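Local coordinates for protein putative glycoside hydrolase (Parabacteroides distasonis ATCC 8503, PDB 3GYC) that is a putative glycoside hydrolase of the cellulase-like family, probably cleaving glycosidic bonds in carbohydrates on a TIM-barrel scaffold, at residues T331-T345 against L366-L379. Sequence-based numbering, arbitrary orientation.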
loop_
_atom_site.group_PDB
_atom_site.type_symbol
_atom_site.label_atom_id
_atom_site.label_comp_id
_atom_site.label_asym_id
_atom_site.label_seq_id
_atom_site.Cartn_x
_atom_site.Cartn_y
_atom_site.Cartn_z
ATOM N N THR A 331 -6.287 -5.601 -12.517
ATOM C CA THR A 331 -5.981 -6.830 -11.787
ATOM C C THR A 331 -5.589 -7.983 -12.706
ATOM O O THR A 331 -4.524 -8.566 -12.536
ATOM C CB THR A 331 -7.163 -7.287 -10.923
ATOM O OG1 THR A 331 -7.539 -6.238 -10.026
ATOM C CG2 THR A 331 -6.785 -8.510 -10.126
ATOM N N ILE A 332 -6.464 -8.274 -13.676
ATOM C CA ILE A 332 -6.258 -9.354 -14.638
ATOM C C ILE A 332 -4.994 -9.135 -15.481
ATOM O O ILE A 332 -4.265 -10.087 -15.762
ATOM C CB ILE A 332 -7.539 -9.550 -15.524
ATOM C CG1 ILE A 332 -8.684 -10.129 -14.657
ATOM C CG2 ILE A 332 -7.258 -10.472 -16.682
ATOM C CD1 ILE A 332 -10.058 -10.114 -15.375
ATOM N N THR A 333 -4.721 -7.889 -15.861
ATOM C CA THR A 333 -3.525 -7.540 -16.652
ATOM C C THR A 333 -2.241 -7.790 -15.860
ATOM O O THR A 333 -1.284 -8.435 -16.358
ATOM C CB THR A 333 -3.554 -6.041 -17.123
ATOM O OG1 THR A 333 -4.767 -5.767 -17.840
ATOM C CG2 THR A 333 -2.355 -5.711 -18.016
ATOM N N ALA A 334 -2.237 -7.317 -14.612
ATOM C CA ALA A 334 -1.072 -7.506 -13.731
ATOM C C ALA A 334 -0.835 -9.000 -13.451
ATOM O O ALA A 334 0.287 -9.501 -13.584
ATOM C CB ALA A 334 -1.244 -6.767 -12.445
ATOM N N ALA A 335 -1.898 -9.698 -13.086
ATOM C CA ALA A 335 -1.809 -11.098 -12.733
ATOM C C ALA A 335 -1.245 -11.944 -13.890
ATOM O O ALA A 335 -0.467 -12.866 -13.675
ATOM C CB ALA A 335 -3.175 -11.632 -12.299
ATOM N N ARG A 336 -1.591 -11.596 -15.116
ATOM C CA ARG A 336 -1.179 -12.393 -16.247
ATOM C C ARG A 336 0.326 -12.272 -16.575
ATOM O O ARG A 336 0.898 -13.171 -17.168
ATOM C CB ARG A 336 -2.066 -12.050 -17.453
ATOM C CG ARG A 336 -2.048 -13.101 -18.509
ATOM C CD ARG A 336 -2.979 -12.806 -19.679
ATOM N NE ARG A 336 -4.401 -13.087 -19.446
ATOM C CZ ARG A 336 -5.343 -12.162 -19.363
ATOM N NH1 ARG A 336 -5.016 -10.896 -19.482
ATOM N NH2 ARG A 336 -6.608 -12.507 -19.193
ATOM N N THR A 337 0.976 -11.184 -16.174
ATOM C CA THR A 337 2.412 -11.002 -16.465
ATOM C C THR A 337 3.368 -11.959 -15.755
ATOM O O THR A 337 4.479 -12.165 -16.219
ATOM C CB THR A 337 2.907 -9.612 -16.070
ATOM O OG1 THR A 337 2.910 -9.510 -14.640
ATOM C CG2 THR A 337 2.033 -8.533 -16.737
ATOM N N GLY A 338 2.943 -12.503 -14.623
ATOM C CA GLY A 338 3.780 -13.410 -13.830
ATOM C C GLY A 338 4.762 -12.721 -12.894
ATOM O O GLY A 338 5.457 -13.383 -12.132
HETATM N N MSE A 339 4.827 -11.393 -12.929
HETATM C CA MSE A 339 5.770 -10.671 -12.070
HETATM C C MSE A 339 5.207 -10.276 -10.713
HETATM O O MSE A 339 5.973 -9.894 -9.840
HETATM C CB MSE A 339 6.305 -9.446 -12.803
HETATM C CG MSE A 339 7.090 -9.809 -14.072
HETATM SE SE MSE A 339 8.532 -11.005 -13.853
HETATM C CE MSE A 339 9.237 -10.259 -12.182
ATOM N N TRP A 340 3.893 -10.346 -10.523
ATOM C CA TRP A 340 3.312 -9.937 -9.252
ATOM C C TRP A 340 3.139 -11.106 -8.288
ATOM O O TRP A 340 2.624 -12.139 -8.662
ATOM C CB TRP A 340 1.968 -9.233 -9.478
ATOM C CG TRP A 340 2.027 -7.720 -9.656
ATOM C CD1 TRP A 340 1.793 -6.817 -8.686
ATOM C CD2 TRP A 340 2.264 -6.970 -10.854
ATOM N NE1 TRP A 340 1.908 -5.557 -9.162
ATOM C CE2 TRP A 340 2.188 -5.610 -10.501
ATOM C CE3 TRP A 340 2.549 -7.309 -12.187
ATOM C CZ2 TRP A 340 2.381 -4.592 -11.412
ATOM C CZ3 TRP A 340 2.728 -6.291 -13.101
ATOM C CH2 TRP A 340 2.658 -4.946 -12.710
ATOM N N VAL A 341 3.619 -10.943 -7.063
ATOM C CA VAL A 341 3.464 -11.944 -5.999
ATOM C C VAL A 341 2.345 -11.551 -5.030
ATOM O O VAL A 341 1.861 -12.376 -4.260
ATOM C CB VAL A 341 4.812 -12.166 -5.216
ATOM C CG1 VAL A 341 5.896 -12.729 -6.163
ATOM C CG2 VAL A 341 5.287 -10.886 -4.576
ATOM N N GLY A 342 1.945 -10.287 -5.091
ATOM C CA GLY A 342 0.860 -9.730 -4.305
ATOM C C GLY A 342 0.079 -8.751 -5.172
ATOM O O GLY A 342 0.621 -7.737 -5.615
ATOM N N VAL A 343 -1.200 -9.036 -5.413
ATOM C CA VAL A 343 -2.022 -8.189 -6.248
ATOM C C VAL A 343 -3.299 -7.778 -5.536
ATOM O O VAL A 343 -3.918 -8.615 -4.956
ATOM C CB VAL A 343 -2.400 -8.924 -7.551
ATOM C CG1 VAL A 343 -3.148 -7.961 -8.494
ATOM C CG2 VAL A 343 -1.180 -9.513 -8.208
ATOM N N ALA A 344 -3.617 -6.462 -5.509
ATOM C CA ALA A 344 -4.842 -5.922 -4.951
ATOM C C ALA A 344 -5.773 -5.650 -6.137
ATOM O O ALA A 344 -5.301 -5.448 -7.256
ATOM C CB ALA A 344 -4.590 -4.629 -4.207
ATOM N N THR A 345 -7.067 -5.677 -5.883
ATOM C CA THR A 345 -8.075 -5.366 -6.893
ATOM C C THR A 345 -8.307 -3.865 -6.869
ATOM O O THR A 345 -8.636 -3.281 -7.904
ATOM C CB THR A 345 -9.388 -6.115 -6.632
ATOM O OG1 THR A 345 -9.846 -5.796 -5.315
ATOM C CG2 THR A 345 -9.186 -7.633 -6.800
ATOM N N LEU A 366 -11.953 -12.378 -9.171
ATOM C CA LEU A 366 -10.626 -11.762 -9.287
ATOM C C LEU A 366 -9.586 -12.368 -8.372
ATOM O O LEU A 366 -8.430 -12.570 -8.787
ATOM C CB LEU A 366 -10.693 -10.244 -9.073
ATOM C CG LEU A 366 -11.374 -9.418 -10.160
ATOM C CD1 LEU A 366 -11.519 -7.925 -9.751
ATOM C CD2 LEU A 366 -10.637 -9.560 -11.532
ATOM N N THR A 367 -9.973 -12.650 -7.121
ATOM C CA THR A 367 -9.023 -13.286 -6.207
ATOM C C THR A 367 -8.711 -14.695 -6.683
ATOM O O THR A 367 -7.568 -15.146 -6.519
ATOM C CB THR A 367 -9.445 -13.239 -4.743
ATOM O OG1 THR A 367 -10.688 -13.919 -4.575
ATOM C CG2 THR A 367 -9.549 -11.773 -4.297
ATOM N N SER A 368 -9.676 -15.383 -7.300
ATOM C CA SER A 368 -9.405 -16.705 -7.869
ATOM C C SER A 368 -8.322 -16.568 -8.959
ATOM O O SER A 368 -7.375 -17.335 -9.006
ATOM C CB SER A 368 -10.663 -17.343 -8.466
ATOM O OG SER A 368 -10.425 -18.703 -8.830
ATOM N N ILE A 369 -8.467 -15.590 -9.833
ATOM C CA ILE A 369 -7.487 -15.388 -10.897
ATOM C C ILE A 369 -6.091 -15.079 -10.337
ATOM O O ILE A 369 -5.075 -15.638 -10.797
ATOM C CB ILE A 369 -7.935 -14.266 -11.842
ATOM C CG1 ILE A 369 -9.087 -14.745 -12.749
ATOM C CG2 ILE A 369 -6.756 -13.779 -12.708
ATOM C CD1 ILE A 369 -9.943 -13.586 -13.315
ATOM N N ILE A 370 -6.046 -14.203 -9.333
ATOM C CA ILE A 370 -4.791 -13.779 -8.736
ATOM C C ILE A 370 -4.074 -14.969 -8.117
ATOM O O ILE A 370 -2.904 -15.219 -8.405
ATOM C CB ILE A 370 -5.003 -12.762 -7.636
ATOM C CG1 ILE A 370 -5.408 -11.404 -8.198
ATOM C CG2 ILE A 370 -3.705 -12.624 -6.791
ATOM C CD1 ILE A 370 -6.096 -10.511 -7.130
ATOM N N ARG A 371 -4.803 -15.716 -7.289
ATOM C CA ARG A 371 -4.199 -16.822 -6.550
ATOM C C ARG A 371 -3.846 -18.071 -7.381
ATOM O O ARG A 371 -3.112 -18.927 -6.917
ATOM C CB ARG A 371 -5.066 -17.159 -5.345
ATOM C CG ARG A 371 -5.076 -15.987 -4.353
ATOM C CD ARG A 371 -6.125 -16.160 -3.294
ATOM N NE ARG A 371 -5.951 -17.404 -2.569
ATOM C CZ ARG A 371 -6.655 -17.753 -1.495
ATOM N NH1 ARG A 371 -7.598 -16.952 -0.988
ATOM N NH2 ARG A 371 -6.393 -18.907 -0.907
ATOM N N SER A 372 -4.329 -18.134 -8.604
ATOM C CA SER A 372 -4.012 -19.236 -9.505
ATOM C C SER A 372 -3.101 -18.744 -10.645
ATOM O O SER A 372 -2.856 -19.481 -11.567
ATOM C CB SER A 372 -5.291 -19.836 -10.073
ATOM O OG SER A 372 -5.909 -18.888 -10.910
ATOM N N SER A 373 -2.609 -17.508 -10.595
ATOM C CA SER A 373 -1.685 -17.049 -11.624
ATOM C C SER A 373 -0.267 -17.611 -11.372
ATOM O O SER A 373 0.249 -17.527 -10.278
ATOM C CB SER A 373 -1.667 -15.530 -11.706
ATOM O OG SER A 373 -2.932 -15.046 -12.126
ATOM N N PRO A 374 0.334 -18.262 -12.382
ATOM C CA PRO A 374 1.717 -18.726 -12.227
ATOM C C PRO A 374 2.721 -17.574 -12.190
ATOM O O PRO A 374 2.513 -16.559 -12.846
ATOM C CB PRO A 374 1.939 -19.556 -13.491
ATOM C CG PRO A 374 0.972 -19.068 -14.450
ATOM C CD PRO A 374 -0.210 -18.584 -13.709
ATOM N N LEU A 375 3.799 -17.744 -11.435
ATOM C CA LEU A 375 4.883 -16.755 -11.316
ATOM C C LEU A 375 5.938 -16.937 -12.408
ATOM O O LEU A 375 6.196 -18.053 -12.838
ATOM C CB LEU A 375 5.559 -16.884 -9.942
ATOM C CG LEU A 375 4.697 -16.478 -8.735
ATOM C CD1 LEU A 375 5.454 -16.747 -7.435
ATOM C CD2 LEU A 375 4.342 -15.042 -8.873
ATOM N N ASP A 376 6.568 -15.842 -12.819
ATOM C CA ASP A 376 7.610 -15.864 -13.862
ATOM C C ASP A 376 8.851 -16.622 -13.360
ATOM O O ASP A 376 9.174 -16.599 -12.172
ATOM C CB ASP A 376 7.931 -14.423 -14.254
ATOM C CG ASP A 376 8.771 -14.306 -15.503
ATOM O OD1 ASP A 376 8.213 -13.976 -16.561
ATOM O OD2 ASP A 376 9.982 -14.571 -15.445
ATOM N N GLU A 377 9.535 -17.322 -14.262
ATOM C CA GLU A 377 10.746 -18.076 -13.897
ATOM C C GLU A 377 11.885 -17.153 -13.474
ATOM O O GLU A 377 12.798 -17.577 -12.780
ATOM C CB GLU A 377 11.174 -19.098 -14.990
ATOM C CG GLU A 377 12.077 -18.622 -16.145
ATOM C CD GLU A 377 12.518 -19.809 -17.068
ATOM O OE1 GLU A 377 11.690 -20.266 -17.880
ATOM O OE2 GLU A 377 13.692 -20.298 -17.007
ATOM N N SER A 378 11.830 -15.884 -13.853
ATOM C CA SER A 378 12.818 -14.928 -13.364
ATOM C C SER A 378 12.752 -14.796 -11.829
ATOM O O SER A 378 13.714 -14.360 -11.210
ATOM C CB SER A 378 12.617 -13.575 -13.993
ATOM O OG SER A 378 11.363 -13.028 -13.625
ATOM N N LEU A 379 11.610 -15.164 -11.246
ATOM C CA LEU A 379 11.419 -15.135 -9.781
ATOM C C LEU A 379 11.576 -16.494 -9.116
ATOM O O LEU A 379 12.084 -16.586 -8.005
ATOM C CB LEU A 379 10.027 -14.615 -9.419
ATOM C CG LEU A 379 9.621 -13.231 -9.919
ATOM C CD1 LEU A 379 8.229 -12.923 -9.378
ATOM C CD2 LEU A 379 10.635 -12.158 -9.530
#
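I370 sits between T331 and V343, packing helix 360-371, in the outer layer of the TIM barrel, on helix 321-337 and on inner-sheet strand 340-343. Its CD1 reaches T331 CG2 at 3.7 Å, while CG1 and CG2 lie against V343 CB. L366 forks beside it, CD1 on T345 CG2 and CD2 on I332 CG1 (3.7 Å). The helical segments run 15° apart; small A335 lies where they meet, its CB against I369 CG2 and, past the helix end, 3.4 Å from S373 OG, which donates to I369 O. G338, at positive phi, where a CB would crowd D376 N, brings CA to P374 O in a CA-H...O contact; G338 O receives D376 N (2.8 Å, 159°), the hydrogen bond joining the segments. M339, a selenomethionine bent at chi2 and chi3, lays SE 3.5 Å from D376 CB and CE against L379 CD2. D376, N-cap of helix 377-380, takes S378 N on the anti lone pair of OD2 and S378 OG from above the carboxylate plane; OD1 salt-bridges R295. An alanine here would probably leave R295 without this carboxylate and the helix uncapped. Apolar packing thus joins helix to helix and strand; a backbone bond and a shared carboxylate fix the turn into helix 377-380.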